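Local coordinates for foldase protein PrsA 2 (Bacillus anthracis, PDB 6VJ4) that helps secreted proteins, the protective antigen among them, to fold outside the membrane and catalyses the cis-trans isomerisation of peptidyl-proline bonds, at residues Ile38-Lys41 against Tyr42-Ser45; Glu76-Phe79 against Lys80-Lys84. All coordinates share one frame; numbering follows the deposited sequence.

Interaction 1 (Ile38-Lys41 against Tyr42-Ser45); sequences ITKK and YKVS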
loop_
_atom_site.group_PDB
_atom_site.type_symbol
_atom_site.label_atom_id
_atom_site.label_comp_id
_atom_site.label_asym_id
_atom_site.label_seq_id
_atom_site.Cartn_x
_atom_site.Cartn_y
_atom_site.Cartn_z
ATOM N N ILE A 38 -4.130 -0.583 10.406
ATOM C CA ILE A 38 -4.837 -0.191 11.664
ATOM C C ILE A 38 -4.655 -1.268 12.739
ATOM O O ILE A 38 -4.272 -0.905 13.871
ATOM C CB ILE A 38 -6.327 0.076 11.378
ATOM C CG1 ILE A 38 -6.495 1.201 10.356
ATOM C CG2 ILE A 38 -7.096 0.352 12.662
ATOM C CD1 ILE A 38 -5.783 2.484 10.728
ATOM N N THR A 39 -4.901 -2.535 12.393
ATOM C CA THR A 39 -4.828 -3.646 13.385
ATOM C C THR A 39 -3.398 -3.831 13.902
ATOM O O THR A 39 -3.258 -4.334 15.030
ATOM C CB THR A 39 -5.384 -4.949 12.796
ATOM O OG1 THR A 39 -4.669 -5.238 11.595
ATOM C CG2 THR A 39 -6.866 -4.871 12.510
ATOM N N LYS A 40 -2.385 -3.464 13.111
ATOM C CA LYS A 40 -0.978 -3.626 13.572
ATOM C C LYS A 40 -0.614 -2.478 14.522
ATOM O O LYS A 40 0.051 -2.754 15.544
ATOM C CB LYS A 40 0.007 -3.652 12.398
ATOM C CG LYS A 40 1.461 -3.890 12.793
ATOM C CD LYS A 40 2.447 -3.753 11.650
ATOM C CE LYS A 40 3.875 -4.043 12.063
ATOM N NZ LYS A 40 4.053 -5.456 12.470
ATOM N N LYS A 41 -1.018 -1.246 14.190
ATOM C CA LYS A 41 -0.652 -0.061 15.017
ATOM C C LYS A 41 -1.507 0.008 16.287
ATOM O O LYS A 41 -0.948 0.325 17.358
ATOM C CB LYS A 41 -0.801 1.239 14.219
ATOM C CG LYS A 41 -0.411 2.487 15.001
ATOM C CD LYS A 41 -0.399 3.765 14.204
ATOM C CE LYS A 41 0.001 4.952 15.058
ATOM N NZ LYS A 41 -0.047 6.224 14.300
ATOM N N TYR A 42 -2.813 -0.238 16.165
ATOM C CA TYR A 42 -3.744 -0.158 17.321
ATOM C C TYR A 42 -4.124 -1.578 17.738
ATOM O O TYR A 42 -5.199 -2.072 17.352
ATOM C CB TYR A 42 -4.930 0.726 16.945
ATOM C CG TYR A 42 -4.514 2.108 16.514
ATOM C CD1 TYR A 42 -4.216 3.081 17.454
ATOM C CD2 TYR A 42 -4.367 2.429 15.175
ATOM C CE1 TYR A 42 -3.809 4.349 17.074
ATOM C CE2 TYR A 42 -3.974 3.697 14.779
ATOM C CZ TYR A 42 -3.692 4.661 15.734
ATOM O OH TYR A 42 -3.300 5.918 15.371
ATOM N N LYS A 43 -3.266 -2.176 18.561
ATOM C CA LYS A 43 -3.389 -3.597 18.974
ATOM C C LYS A 43 -4.543 -3.807 19.956
ATOM O O LYS A 43 -4.692 -3.015 20.908
ATOM C CB LYS A 43 -2.071 -4.085 19.586
ATOM C CG LYS A 43 -0.947 -4.297 18.580
ATOM C CD LYS A 43 0.360 -4.745 19.192
ATOM C CE LYS A 43 1.344 -5.251 18.156
ATOM N NZ LYS A 43 1.562 -4.267 17.069
ATOM N N VAL A 44 -5.306 -4.869 19.703
ATOM C CA VAL A 44 -6.423 -5.345 20.566
ATOM C C VAL A 44 -6.169 -6.840 20.805
ATOM O O VAL A 44 -5.720 -7.512 19.854
ATOM C CB VAL A 44 -7.786 -5.074 19.906
ATOM C CG1 VAL A 44 -8.938 -5.660 20.707
ATOM C CG2 VAL A 44 -7.994 -3.586 19.666
ATOM N N SER A 45 -6.398 -7.322 22.029
ATOM C CA SER A 45 -6.140 -8.746 22.379
ATOM C C SER A 45 -7.172 -9.662 21.715
ATOM O O SER A 45 -8.331 -9.230 21.555
ATOM C CB SER A 45 -6.161 -8.941 23.872
ATOM O OG SER A 45 -7.470 -8.734 24.384
#
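The C-terminal end of helix 28-41 is the setting here: Ile38 and Tyr42 are joined by an i to i+4 backbone hydrogen bond where the helix ends. Tyr42 N gives its hydrogen to Ile38 O at 2.8 Å, with an N-H...O angle of 164°. Tyr42 is the first residue to leave helical backbone angles. Its CG lies anti to its own carbonyl carbon, at chi1 -57°, and this sets the ring on the side of the backbone N, along the last turn. There Ile38 CG2 meets Tyr42 CD2 at 4.3 Å, and Ile38 O lies at the ring edge, near its plane.

Lys41 takes up one face of the same ring. Its chain is fully extended and runs alongside the tyrosine in the same direction. Lys41 CG stands 4.0 Å from the ring centroid, 18° off the normal, a CH-pi contact. Farther out, Lys41 CD comes to 3.6 Å from Tyr42 CE2. Both polar ends reach Glu233 of helix 223-236: Lys41 NZ makes a salt bridge to one carboxylate oxygen and Tyr42 OH a hydrogen bond to the other. Residues 42-45 link helix 28-41 to helix 46-60 in the helical part of the foldase. Ser45 is the N-cap of the second, its OG bonded to Asp48 N.

Lys43 turns back over the helix end. Its chain bends at the last torsion, chi4 53°, and Lys43 NZ donates a hydrogen bond of 2.6 Å to Lys40 O, in the carbonyl plane. The ammonium thus satisfies a carbonyl of the last turn, and its charge probably suits the negative end of the helix dipole. Helix 76-95 packs against Ile38 and Tyr42, and its Ser88 OG bonds to Tyr42 O.

Interaction 2 (Glu76-Phe79 against Lys80-Lys84); sequences EADF and KNQIK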
loop_
_atom_site.group_PDB
_atom_site.type_symbol
_atom_site.label_atom_id
_atom_site.label_comp_id
_atom_site.label_asym_id
_atom_site.label_seq_id
_atom_site.Cartn_x
_atom_site.Cartn_y
_atom_site.Cartn_z
ATOM N N GLU A 76 -17.271 -17.277 9.661
ATOM C CA GLU A 76 -17.025 -16.687 11.006
ATOM C C GLU A 76 -15.622 -16.063 11.061
ATOM O O GLU A 76 -15.449 -15.090 11.815
ATOM C CB GLU A 76 -17.218 -17.740 12.096
ATOM C CG GLU A 76 -16.947 -17.216 13.494
ATOM C CD GLU A 76 -17.307 -18.179 14.611
ATOM O OE1 GLU A 76 -16.778 -18.006 15.725
ATOM O OE2 GLU A 76 -18.131 -19.086 14.369
ATOM N N ALA A 77 -14.670 -16.606 10.297
ATOM C CA ALA A 77 -13.293 -16.053 10.259
ATOM C C ALA A 77 -13.335 -14.622 9.709
ATOM O O ALA A 77 -12.620 -13.758 10.260
ATOM C CB ALA A 77 -12.396 -16.937 9.427
ATOM N N ASP A 78 -14.138 -14.393 8.661
ATOM C CA ASP A 78 -14.299 -13.048 8.044
ATOM C C ASP A 78 -14.878 -12.098 9.099
ATOM O O ASP A 78 -14.317 -11.000 9.275
ATOM C CB ASP A 78 -15.193 -13.111 6.800
ATOM C CG ASP A 78 -15.294 -11.806 6.024
ATOM O OD1 ASP A 78 -14.437 -10.923 6.238
ATOM O OD2 ASP A 78 -16.233 -11.683 5.207
ATOM N N PHE A 79 -15.943 -12.533 9.783
ATOM C CA PHE A 79 -16.614 -11.736 10.846
ATOM C C PHE A 79 -15.583 -11.323 11.909
ATOM O O PHE A 79 -15.467 -10.111 12.201
ATOM C CB PHE A 79 -17.782 -12.540 11.426
ATOM C CG PHE A 79 -18.535 -11.873 12.548
ATOM C CD1 PHE A 79 -19.276 -10.721 12.319
ATOM C CD2 PHE A 79 -18.557 -12.428 13.818
ATOM C CE1 PHE A 79 -19.978 -10.112 13.348
ATOM C CE2 PHE A 79 -19.269 -11.824 14.845
ATOM C CZ PHE A 79 -19.977 -10.667 14.608
ATOM N N LYS A 80 -14.842 -12.298 12.446
ATOM C CA LYS A 80 -13.809 -12.044 13.487
ATOM C C LYS A 80 -12.834 -10.970 12.986
ATOM O O LYS A 80 -12.561 -10.017 13.751
ATOM C CB LYS A 80 -13.076 -13.342 13.843
ATOM C CG LYS A 80 -12.027 -13.205 14.938
ATOM C CD LYS A 80 -11.329 -14.495 15.309
ATOM C CE LYS A 80 -10.245 -14.283 16.347
ATOM N NZ LYS A 80 -9.562 -15.548 16.708
ATOM N N ASN A 81 -12.330 -11.114 11.755
ATOM C CA ASN A 81 -11.391 -10.105 11.192
ATOM C C ASN A 81 -12.080 -8.740 11.107
ATOM O O ASN A 81 -11.370 -7.733 11.268
ATOM C CB ASN A 81 -10.829 -10.511 9.826
ATOM C CG ASN A 81 -9.715 -11.530 9.925
ATOM O OD1 ASN A 81 -9.189 -11.781 11.008
ATOM N ND2 ASN A 81 -9.330 -12.103 8.796
ATOM N N GLN A 82 -13.399 -8.709 10.877
ATOM C CA GLN A 82 -14.122 -7.407 10.780
ATOM C C GLN A 82 -14.276 -6.819 12.191
ATOM O O GLN A 82 -14.226 -5.579 12.323
ATOM C CB GLN A 82 -15.490 -7.551 10.102
ATOM C CG GLN A 82 -15.462 -8.179 8.709
ATOM C CD GLN A 82 -14.564 -7.490 7.710
ATOM O OE1 GLN A 82 -13.527 -6.925 8.047
ATOM N NE2 GLN A 82 -14.940 -7.573 6.443
ATOM N N ILE A 83 -14.474 -7.684 13.193
ATOM C CA ILE A 83 -14.589 -7.239 14.613
ATOM C C ILE A 83 -13.211 -6.749 15.080
ATOM O O ILE A 83 -13.149 -5.680 15.722
ATOM C CB ILE A 83 -15.154 -8.361 15.507
ATOM C CG1 ILE A 83 -16.651 -8.558 15.254
ATOM C CG2 ILE A 83 -14.868 -8.086 16.977
ATOM C CD1 ILE A 83 -17.356 -9.414 16.283
ATOM N N LYS A 84 -12.153 -7.495 14.755
ATOM C CA LYS A 84 -10.773 -7.078 15.112
ATOM C C LYS A 84 -10.539 -5.671 14.545
ATOM O O LYS A 84 -10.008 -4.816 15.285
ATOM C CB LYS A 84 -9.771 -8.115 14.591
ATOM C CG LYS A 84 -8.298 -7.824 14.854
ATOM C CD LYS A 84 -7.385 -8.938 14.359
ATOM C CE LYS A 84 -5.911 -8.595 14.410
ATOM N NZ LYS A 84 -5.452 -8.308 15.792
#
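Residues 76-84 form the first turns of helix 76-95, where the amides of Lys80, Asn81, Gln82 and Ile83 bond to the carbonyls of Glu76, Ala77, Asp78 and Phe79 in the i to i+4 pattern. The bond from Ile83 N to Phe79 O is 2.8 Å long. Phe79 O also receives a weak i to i+3 bond from Gln82 N.

Phe79 and Ile83 make the main side-chain contact. Phe79 CG is anti to the backbone N, at chi1 178°, which puts the ring on the side of its own carbonyl carbon, where Ile83 comes over one face. Ile83 CG1 sits there, 4.1 Å from the centroid and 15° off the normal, in a CH-pi contact. Ile83 CD1 lies 3.4 Å from both Phe79 CZ and Phe79 CE2. The pair faces helix 46-60, with Ala56 against Phe79 and Val53 against Ile83. Phe64 meets the Phe79 ring edge-to-face.

One turn pairs Asp78 with Gln82. Asp78 OD1 is 3.4 Å from Gln82 NE2, but the angle is poor for a hydrogen bond, and the carboxylate and amide planes stand 45° apart. The stronger partners lie elsewhere. Asp78 OD2 accepts from Lys74 N, just before the helix. The Gln82 chain bends at chi2 (-56°), and its amide bonds to Glu31 through NE2 and to Gln35 through OE1, both on helix 28-41.

The apolar pair therefore packs on helix 46-60, while the Gln82 amide ties this helix to 28-41 through both its oxygen and its nitrogen.

In the fold
Interaction 1 and interaction 2 follow one another along the chain, with centres about 14 Å apart. They touch directly: Thr39 CB lies 4.0 Å from Lys84 CE. Helix 76-95 serves both. Its early turns carry interaction 2, and farther along Ser88 and Ala92 meet the residues of interaction 1. Helix 28-41 is shared in the same way, since its end forms interaction 1 while Glu31 and Gln35 bond to Gln82. Both contacts lie on the same side of the chain's centre, 24 and 26 Å from it. They belong to the helical part of the molecule, away from the four-stranded antiparallel sheet formed by strands between 110 and 198.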